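Epidermin leader peptide processing serine protease EpiP (Staphylococcus aureus subsp. aureus, PDB 3QFH) probably cleaves the leader peptide from the epidermin precursor, acting as a subtilisin-like serine endopeptidase. Local coordinates at residues A[405-408]-A[409-412]; A[303-306]-A[307-310]; A[31-34]-A[35-39]; A[323-326]-A[327-331]. All coordinates share one frame; numbering follows the deposited sequence.

Interaction 1: residues A[405-408]-A[409-412]; sequences HPDK and AIEL
Glu411 N reaches back to Asp407 O (3.0 Å) and Leu412 N to Lys408 O (3.0 Å), the i to i+4 bonds of the first turns of alpha helix 406-416. The helix belongs to the C-terminal part of the subtilase fold. The first bond, from Ala409 N to Pro406 O at 2.9 Å, is of the i to i+3 kind, with the donor well above the carbonyl plane. Pro406 O also takes a weak bond from Ile410 N. Proline has no backbone N-H to offer, so it suits this first turn.

The side chains divide into a side packed on the protein and an outer side. Ala409 and Leu412 rest on helix 382-400, touching Ile396. Pro406 and Ile410 face strand 273-277 of the central parallel sheet, both meeting Ile273. The CB of Ala409 lies 3.2 Å from Pro406 O.

On the outer side, Asp407 and Glu411 run side by side and point the same way. The first torsion of Asp407 sets CG opposite its own N (chi1 -179°), which sends the carboxylate along the helix toward Ile410 and Glu411. Glu411 bends at chi2, and its CG passes 3.6 Å from Asp407 O. The two carboxylate planes stand 77° apart. Like charges meet here and probably disfavour each other slightly: Asp407 OD1 lies 3.9 Å from Glu411 OE2.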
loop_
_atom_site.group_PDB
_atom_site.type_symbol
_atom_site.label_atom_id
_atom_site.label_comp_id
_atom_site.label_asym_id
_atom_site.label_seq_id
_atom_site.Cartn_x
_atom_site.Cartn_y
_atom_site.Cartn_z
ATOM N N HIS A 405 4.787 -4.787 -21.001
ATOM C CA HIS A 405 5.990 -4.169 -20.410
ATOM C C HIS A 405 5.666 -3.061 -19.408
ATOM O O HIS A 405 5.930 -1.882 -19.643
ATOM C CB HIS A 405 6.885 -3.646 -21.518
ATOM C CG HIS A 405 7.303 -4.708 -22.474
ATOM N ND1 HIS A 405 8.348 -5.567 -22.217
ATOM C CD2 HIS A 405 6.790 -5.080 -23.672
ATOM C CE1 HIS A 405 8.478 -6.411 -23.226
ATOM N NE2 HIS A 405 7.540 -6.140 -24.119
ATOM N N PRO A 406 5.124 -3.446 -18.260
ATOM C CA PRO A 406 4.740 -2.483 -17.218
ATOM C C PRO A 406 5.849 -1.538 -16.714
ATOM O O PRO A 406 5.518 -0.461 -16.277
ATOM C CB PRO A 406 4.188 -3.376 -16.098
ATOM C CG PRO A 406 4.687 -4.740 -16.409
ATOM C CD PRO A 406 4.777 -4.821 -17.884
ATOM N N ASP A 407 7.131 -1.904 -16.810
ATOM C CA ASP A 407 8.213 -0.982 -16.396
ATOM C C ASP A 407 8.238 0.250 -17.297
ATOM O O ASP A 407 8.668 1.319 -16.860
ATOM C CB ASP A 407 9.601 -1.651 -16.389
ATOM C CG ASP A 407 10.739 -0.685 -15.929
ATOM O OD1 ASP A 407 10.477 0.290 -15.161
ATOM O OD2 ASP A 407 11.914 -0.905 -16.337
ATOM N N LYS A 408 7.796 0.098 -18.553
ATOM C CA LYS A 408 7.695 1.230 -19.469
ATOM C C LYS A 408 6.673 2.235 -18.946
ATOM O O LYS A 408 6.760 3.414 -19.254
ATOM C CB LYS A 408 7.271 0.804 -20.880
ATOM C CG LYS A 408 8.251 -0.073 -21.637
ATOM C CD LYS A 408 7.762 -0.265 -23.063
ATOM C CE LYS A 408 8.636 -1.233 -23.834
ATOM N NZ LYS A 408 8.102 -1.468 -25.181
ATOM N N ALA A 409 5.672 1.759 -18.208
ATOM C CA ALA A 409 4.667 2.649 -17.605
ATOM C C ALA A 409 5.315 3.470 -16.508
ATOM O O ALA A 409 5.074 4.668 -16.386
ATOM C CB ALA A 409 3.502 1.852 -17.033
ATOM N N ILE A 410 6.137 2.812 -15.704
ATOM C CA ILE A 410 6.851 3.492 -14.620
ATOM C C ILE A 410 7.781 4.563 -15.197
ATOM O O ILE A 410 7.789 5.673 -14.717
ATOM C CB ILE A 410 7.659 2.504 -13.784
ATOM C CG1 ILE A 410 6.721 1.493 -13.131
ATOM C CG2 ILE A 410 8.474 3.225 -12.719
ATOM C CD1 ILE A 410 7.444 0.316 -12.489
ATOM N N GLU A 411 8.532 4.234 -16.253
ATOM C CA GLU A 411 9.447 5.208 -16.858
ATOM C C GLU A 411 8.714 6.372 -17.505
ATOM O O GLU A 411 9.188 7.489 -17.459
ATOM C CB GLU A 411 10.426 4.544 -17.848
ATOM C CG GLU A 411 11.407 3.608 -17.116
ATOM C CD GLU A 411 12.137 4.316 -15.939
ATOM O OE1 GLU A 411 12.685 5.420 -16.151
ATOM O OE2 GLU A 411 12.160 3.768 -14.810
ATOM N N LEU A 412 7.563 6.106 -18.110
ATOM C CA LEU A 412 6.765 7.168 -18.694
ATOM C C LEU A 412 6.250 8.079 -17.548
ATOM O O LEU A 412 6.343 9.313 -17.627
ATOM C CB LEU A 412 5.635 6.577 -19.540
ATOM C CG LEU A 412 4.848 7.563 -20.407
ATOM C CD1 LEU A 412 4.270 6.859 -21.638
ATOM C CD2 LEU A 412 3.760 8.303 -19.606
#

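Interaction 2: residues A[303-306]-A[307-310]; sequences VKDV and PASM
Ser309 turns back to the backbone of Asp305. Its N donates to Asp305 O at 3.0 Å (144° at the hydrogen), the donor tilted 17° from the carbonyl plane. This N-H bond is the main hold. Ser309 OG also points to Asp305 O, but the 2.5 Å between them is shorter than a normal hydrogen bond and the exact distance is doubtful. The serine OG sits between its own N and carbonyl carbon (chi1 63°), which turns the hydroxyl back toward the strand. A further backbone bond, Met310 N to Pro307 O, closes a type I turn from Pro307 to Met310.

The polar end of Asp305 is held by residues outside the turn: OD2 accepts from Tyr335 OH and Asn330 ND2.

The apolar contact joins Val306 and Met310. Met310 stretches out beyond CG, and its CE comes to 3.9 Å from Val306 CB. The two side chains meet at a slant. Helix 254-269 covers this region, with Leu260 on Val306 and Ile264 on Pro307.

A separate van der Waals approach involves Lys304, which bends at chi3 and lays CE 3.4 Å from Ser309 OG.

A cis peptide bond before Pro307 and a type I turn follow strand 302-306. This strand pairs antiparallel with 237-241, and the turn leads on to strand 314-319 of the subtilisin-like core.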
loop_
_atom_site.group_PDB
_atom_site.type_symbol
_atom_site.label_atom_id
_atom_site.label_comp_id
_atom_site.label_asym_id
_atom_site.label_seq_id
_atom_site.Cartn_x
_atom_site.Cartn_y
_atom_site.Cartn_z
ATOM N N VAL A 303 16.760 -0.843 11.457
ATOM C CA VAL A 303 15.331 -0.695 11.261
ATOM C C VAL A 303 15.067 -0.150 9.854
ATOM O O VAL A 303 15.767 0.748 9.400
ATOM C CB VAL A 303 14.730 0.251 12.303
ATOM C CG1 VAL A 303 13.273 0.506 12.011
ATOM C CG2 VAL A 303 14.903 -0.334 13.698
ATOM N N LYS A 304 14.069 -0.693 9.169
ATOM C CA LYS A 304 13.731 -0.233 7.818
ATOM C C LYS A 304 12.249 0.061 7.662
ATOM O O LYS A 304 11.408 -0.597 8.275
ATOM C CB LYS A 304 14.141 -1.260 6.766
ATOM C CG LYS A 304 15.637 -1.489 6.656
ATOM C CD LYS A 304 16.020 -2.116 5.316
ATOM C CE LYS A 304 15.826 -1.128 4.156
ATOM N NZ LYS A 304 16.148 -1.706 2.822
ATOM N N ASP A 305 11.941 1.063 6.842
ATOM C CA ASP A 305 10.569 1.437 6.541
ATOM C C ASP A 305 10.173 0.554 5.354
ATOM O O ASP A 305 10.706 0.729 4.271
ATOM C CB ASP A 305 10.519 2.931 6.189
ATOM C CG ASP A 305 9.111 3.447 5.931
ATOM O OD1 ASP A 305 8.136 2.717 6.186
ATOM O OD2 ASP A 305 8.985 4.611 5.472
ATOM N N VAL A 306 9.264 -0.402 5.562
ATOM C CA VAL A 306 8.887 -1.337 4.500
ATOM C C VAL A 306 7.373 -1.383 4.252
ATOM O O VAL A 306 6.575 -1.180 5.158
ATOM C CB VAL A 306 9.416 -2.759 4.788
ATOM C CG1 VAL A 306 10.886 -2.701 5.173
ATOM C CG2 VAL A 306 8.617 -3.444 5.864
ATOM N N PRO A 307 6.967 -1.658 3.008
ATOM C CA PRO A 307 7.797 -1.946 1.849
ATOM C C PRO A 307 8.335 -0.718 1.095
ATOM O O PRO A 307 8.967 -0.884 0.054
ATOM C CB PRO A 307 6.841 -2.728 0.943
ATOM C CG PRO A 307 5.502 -2.130 1.234
ATOM C CD PRO A 307 5.526 -1.746 2.691
ATOM N N ALA A 308 8.127 0.484 1.624
ATOM C CA ALA A 308 8.545 1.708 0.922
ATOM C C ALA A 308 10.015 1.746 0.521
ATOM O O ALA A 308 10.339 2.300 -0.525
ATOM C CB ALA A 308 8.196 2.966 1.746
ATOM N N SER A 309 10.896 1.189 1.345
ATOM C CA SER A 309 12.332 1.225 1.058
ATOM C C SER A 309 12.830 -0.055 0.393
ATOM O O SER A 309 14.014 -0.221 0.221
ATOM C CB SER A 309 13.125 1.441 2.355
ATOM O OG SER A 309 12.922 0.341 3.240
ATOM N N MET A 310 11.932 -0.956 0.027
ATOM C CA MET A 310 12.349 -2.223 -0.577
ATOM C C MET A 310 12.617 -2.120 -2.074
ATOM O O MET A 310 12.287 -1.137 -2.709
ATOM C CB MET A 310 11.316 -3.311 -0.299
ATOM C CG MET A 310 11.412 -3.922 1.112
ATOM S SD MET A 310 10.088 -5.124 1.366
ATOM C CE MET A 310 10.627 -5.964 2.866
#

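Interaction 3: residues A[31-34]-A[35-39]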
loop_
_atom_site.group_PDB
_atom_site.type_symbol
_atom_site.label_atom_id
_atom_site.label_comp_id
_atom_site.label_asym_id
_atom_site.label_seq_id
_atom_site.Cartn_x
_atom_site.Cartn_y
_atom_site.Cartn_z
ATOM N N ALA A 31 6.909 -29.769 -0.750
ATOM C CA ALA A 31 6.761 -31.207 -0.458
ATOM C C ALA A 31 7.410 -31.656 0.876
ATOM O O ALA A 31 6.793 -32.371 1.670
ATOM C CB ALA A 31 7.306 -32.034 -1.621
ATOM N N THR A 32 8.648 -31.252 1.125
ATOM C CA THR A 32 9.316 -31.656 2.354
ATOM C C THR A 32 8.704 -30.940 3.566
ATOM O O THR A 32 8.623 -31.506 4.655
ATOM C CB THR A 32 10.836 -31.392 2.306
ATOM O OG1 THR A 32 11.093 -29.983 2.347
ATOM C CG2 THR A 32 11.453 -32.006 1.043
ATOM N N PHE A 33 8.272 -29.698 3.383
ATOM C CA PHE A 33 7.644 -28.957 4.487
ATOM C C PHE A 33 6.324 -29.614 4.893
ATOM O O PHE A 33 6.077 -29.822 6.082
ATOM C CB PHE A 33 7.428 -27.487 4.133
ATOM C CG PHE A 33 6.735 -26.699 5.218
ATOM C CD1 PHE A 33 7.424 -26.304 6.352
ATOM C CD2 PHE A 33 5.393 -26.352 5.099
ATOM C CE1 PHE A 33 6.795 -25.595 7.358
ATOM C CE2 PHE A 33 4.755 -25.635 6.105
ATOM C CZ PHE A 33 5.463 -25.256 7.234
ATOM N N ASN A 34 5.484 -29.947 3.917
ATOM C CA ASN A 34 4.198 -30.589 4.225
ATOM C C ASN A 34 4.430 -31.889 4.957
ATOM O O ASN A 34 3.723 -32.209 5.900
ATOM C CB ASN A 34 3.371 -30.869 2.963
ATOM C CG ASN A 34 2.852 -29.611 2.304
ATOM O OD1 ASN A 34 2.801 -28.535 2.910
ATOM N ND2 ASN A 34 2.467 -29.738 1.042
ATOM N N LYS A 35 5.429 -32.640 4.503
ATOM C CA LYS A 35 5.767 -33.909 5.120
ATOM C C LYS A 35 6.198 -33.694 6.568
ATOM O O LYS A 35 5.800 -34.437 7.447
ATOM C CB LYS A 35 6.870 -34.598 4.322
ATOM C CG LYS A 35 7.278 -35.932 4.864
ATOM C CD LYS A 35 8.330 -36.566 3.988
ATOM C CE LYS A 35 8.712 -37.933 4.494
ATOM N NZ LYS A 35 9.788 -38.518 3.658
ATOM N N LEU A 36 6.998 -32.662 6.812
ATOM C CA LEU A 36 7.465 -32.355 8.161
ATOM C C LEU A 36 6.297 -31.933 9.064
ATOM O O LEU A 36 6.245 -32.305 10.251
ATOM C CB LEU A 36 8.526 -31.253 8.125
ATOM C CG LEU A 36 9.223 -30.930 9.438
ATOM C CD1 LEU A 36 9.973 -32.159 9.991
ATOM C CD2 LEU A 36 10.188 -29.739 9.273
ATOM N N VAL A 37 5.376 -31.149 8.508
ATOM C CA VAL A 37 4.193 -30.722 9.247
ATOM C C VAL A 37 3.398 -31.937 9.762
ATOM O O VAL A 37 3.010 -31.979 10.929
ATOM C CB VAL A 37 3.283 -29.803 8.396
ATOM C CG1 VAL A 37 1.937 -29.563 9.103
ATOM C CG2 VAL A 37 4.000 -28.473 8.104
ATOM N N LYS A 38 3.162 -32.920 8.895
ATOM C CA LYS A 38 2.449 -34.131 9.305
ATOM C C LYS A 38 3.220 -34.933 10.338
ATOM O O LYS A 38 2.634 -35.451 11.279
ATOM C CB LYS A 38 2.130 -35.053 8.117
ATOM C CG LYS A 38 0.764 -34.856 7.501
ATOM C CD LYS A 38 0.394 -36.061 6.604
ATOM C CE LYS A 38 -1.121 -36.190 6.375
ATOM N NZ LYS A 38 -1.736 -34.995 5.743
ATOM N N LYS A 39 4.529 -35.056 10.159
ATOM C CA LYS A 39 5.329 -35.847 11.088
ATOM C C LYS A 39 5.301 -35.273 12.505
ATOM O O LYS A 39 5.032 -36.001 13.462
ATOM C CB LYS A 39 6.770 -36.013 10.585
ATOM C CG LYS A 39 7.675 -36.766 11.574
ATOM C CD LYS A 39 8.884 -37.429 10.912
ATOM C CE LYS A 39 8.466 -38.665 10.090
ATOM N NZ LYS A 39 9.631 -39.495 9.632
#
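Val37 CG2 lies over one face of the Phe33 ring, a CH-pi contact one turn apart on alpha helix 30-40 of the propeptide-like domain. The methyl is 3.8 Å from the ring centroid and 21° off the ring normal, displaced toward the rim. Its closest ring atoms are CE2 and CZ, both at 3.6 Å. The valine branch also passes 3.2 Å from Phe33 O, so it fills the corner between the Phe33 ring and the Phe33 carbonyl. CG of Phe33 stands opposite its backbone N (chi1 178°), which carries the ring along the helix to that methyl.

The next shell is the helical backbone. Val37 N donates to Phe33 O at 2.9 Å, nearly along the C=O axis. The neighbouring bonds repeat the i to i+4 pattern: Leu36 N to Thr32 O, Lys35 N to Ala31 O and Lys38 N to Asn34 O. They fix the spacing that brings Phe33 and Val37 together.

Farther out, Phe33 stacks on the ring of Tyr27 and packs on Ala54 and Ile56 of strand 53-59, so the helix sits against the mixed sheet. Leu36 meets Tyr69 and Asp72, and Val37 touches Leu42. Thr32 N is bonded to Asn29 OD1 near the helix start. Asn34 and Lys35 belong to the exposed side. On that side the Lys35 chain is fully extended, and its CB lies 3.5 Å from Ala31 O.

Interaction 4: residues A[323-326]-A[327-331]; sequences SNLS and EFSNF
Glu327 follows directly on Ser326 in a type I beta turn, 326-329, within the loop joining strands 314-319 and 338-341 of the subtilisin-like core. Its side chain curls back, with OE2 3.8 Å from Ser326 C, and its carboxylate bonds Ser344 OG and Phe345 N in the stretch after strand 338-341.

Phe328 comes next. Its ring folds back over the turn, and Ser326 CB sits over one face, 3.7 Å from the centroid and 15° off the normal. With CG set between N and the carbonyl carbon (chi1 53°), the ring is brought back over this serine. Ser326 OG also comes 3.6 Å from Phe328 CZ, but bonds Gly343 O and Ser318 OG.

Ser329 N closes the turn on Ser326 O at 3.1 Å, from well above the carbonyl plane. Its CB packs on Leu325 CG at 4.0 Å, and its OG donates to Asn330 O.

Phe331 then returns to Leu325, which crosses it at a slant, with CD2 4.0 Å from Phe331 CB. A water lies 2.8 Å from Ser326 O and 2.6 Å from Ser329 O. Both are placed to accept from it, though it has more acceptors in reach than protons.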
loop_
_atom_site.group_PDB
_atom_site.type_symbol
_atom_site.label_atom_id
_atom_site.label_comp_id
_atom_site.label_asym_id
_atom_site.label_seq_id
_atom_site.Cartn_x
_atom_site.Cartn_y
_atom_site.Cartn_z
ATOM N N SER A 323 1.815 22.357 -3.209
ATOM C CA SER A 323 2.773 21.455 -3.843
ATOM C C SER A 323 4.092 21.280 -3.070
ATOM O O SER A 323 5.049 20.760 -3.617
ATOM C CB SER A 323 3.019 21.855 -5.304
ATOM O OG SER A 323 1.910 21.464 -6.105
ATOM N N ASN A 324 4.128 21.697 -1.798
ATOM C CA ASN A 324 5.307 21.491 -0.950
ATOM C C ASN A 324 5.177 20.147 -0.244
ATOM O O ASN A 324 4.069 19.672 -0.023
ATOM C CB ASN A 324 5.443 22.614 0.078
ATOM C CG ASN A 324 5.709 23.970 -0.563
ATOM O OD1 ASN A 324 6.204 24.053 -1.678
ATOM N ND2 ASN A 324 5.412 25.032 0.160
ATOM N N LEU A 325 6.294 19.518 0.121
ATOM C CA LEU A 325 6.215 18.218 0.769
ATOM C C LEU A 325 5.430 18.329 2.071
ATOM O O LEU A 325 5.638 19.252 2.848
ATOM C CB LEU A 325 7.590 17.649 1.071
ATOM C CG LEU A 325 7.625 16.158 1.407
ATOM C CD1 LEU A 325 7.323 15.370 0.159
ATOM C CD2 LEU A 325 8.977 15.754 1.947
ATOM N N SER A 326 4.521 17.385 2.298
ATOM C CA SER A 326 3.770 17.366 3.537
ATOM C C SER A 326 4.747 17.215 4.701
ATOM O O SER A 326 5.729 16.468 4.611
ATOM C CB SER A 326 2.807 16.201 3.546
ATOM O OG SER A 326 1.891 16.286 2.484
ATOM N N GLU A 327 4.462 17.890 5.807
ATOM C CA GLU A 327 5.344 17.839 6.979
ATOM C C GLU A 327 5.452 16.421 7.565
ATOM O O GLU A 327 6.459 16.058 8.158
ATOM C CB GLU A 327 4.902 18.842 8.063
ATOM C CG GLU A 327 3.593 18.530 8.790
ATOM C CD GLU A 327 2.323 18.816 7.993
ATOM O OE1 GLU A 327 1.241 18.581 8.570
ATOM O OE2 GLU A 327 2.384 19.260 6.813
ATOM N N PHE A 328 4.418 15.618 7.375
ATOM C CA PHE A 328 4.423 14.259 7.894
ATOM C C PHE A 328 5.034 13.239 6.928
ATOM O O PHE A 328 5.188 12.083 7.275
ATOM C CB PHE A 328 2.990 13.824 8.226
ATOM C CG PHE A 328 1.995 13.987 7.071
ATOM C CD1 PHE A 328 1.038 14.998 7.107
ATOM C CD2 PHE A 328 2.002 13.130 5.993
ATOM C CE1 PHE A 328 0.130 15.165 6.085
ATOM C CE2 PHE A 328 1.081 13.277 4.950
ATOM C CZ PHE A 328 0.144 14.301 4.996
ATOM N N SER A 329 5.384 13.640 5.709
ATOM C CA SER A 329 5.885 12.655 4.754
ATOM C C SER A 329 7.333 12.246 4.986
ATOM O O SER A 329 8.217 13.079 5.125
ATOM C CB SER A 329 5.769 13.164 3.313
ATOM O OG SER A 329 6.024 12.091 2.389
ATOM N N ASN A 330 7.573 10.957 5.052
ATOM C CA ASN A 330 8.944 10.498 5.055
ATOM C C ASN A 330 9.531 10.884 3.688
ATOM O O ASN A 330 8.795 11.187 2.725
ATOM C CB ASN A 330 9.042 8.986 5.260
ATOM C CG ASN A 330 8.767 8.555 6.701
ATOM O OD1 ASN A 330 8.437 9.366 7.591
ATOM N ND2 ASN A 330 8.924 7.264 6.941
ATOM N N PHE A 331 10.849 10.906 3.617
ATOM C CA PHE A 331 11.552 11.226 2.392
ATOM C C PHE A 331 13.008 10.784 2.504
ATOM O O PHE A 331 13.428 10.227 3.529
ATOM C CB PHE A 331 11.513 12.732 2.174
ATOM C CG PHE A 331 12.232 13.511 3.235
ATOM C CD1 PHE A 331 13.512 14.001 3.007
ATOM C CD2 PHE A 331 11.640 13.735 4.476
ATOM C CE1 PHE A 331 14.182 14.706 3.984
ATOM C CE2 PHE A 331 12.305 14.446 5.464
ATOM C CZ PHE A 331 13.586 14.931 5.212
HETATM O O HOH W 1 8.263 15.653 5.352
#

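Along the chain the order is interaction 3, interaction 2, interaction 4, interaction 1. Interaction 3 lies in the propeptide-like domain, and its centre is 32 Å or more from each of the other three. Those three belong to the subtilase domain. Interactions 2 and 4 flank strand 314-319 in sequence, with centres about 17 Å apart. They touch directly: Asp305 OD2 is 3.0 Å from Asn330 ND2, a probable hydrogen bond tying strand 302-306 to the loop that holds Asn330. Interaction 1 stands about 22 Å from interaction 2 and 25 Å from interaction 4 between centres, where helix 406-416 packs on strand 273-277. The probable propeptide helix thus lies apart from the protease core, while interactions 1, 2 and 4 sit around its parallel sheet.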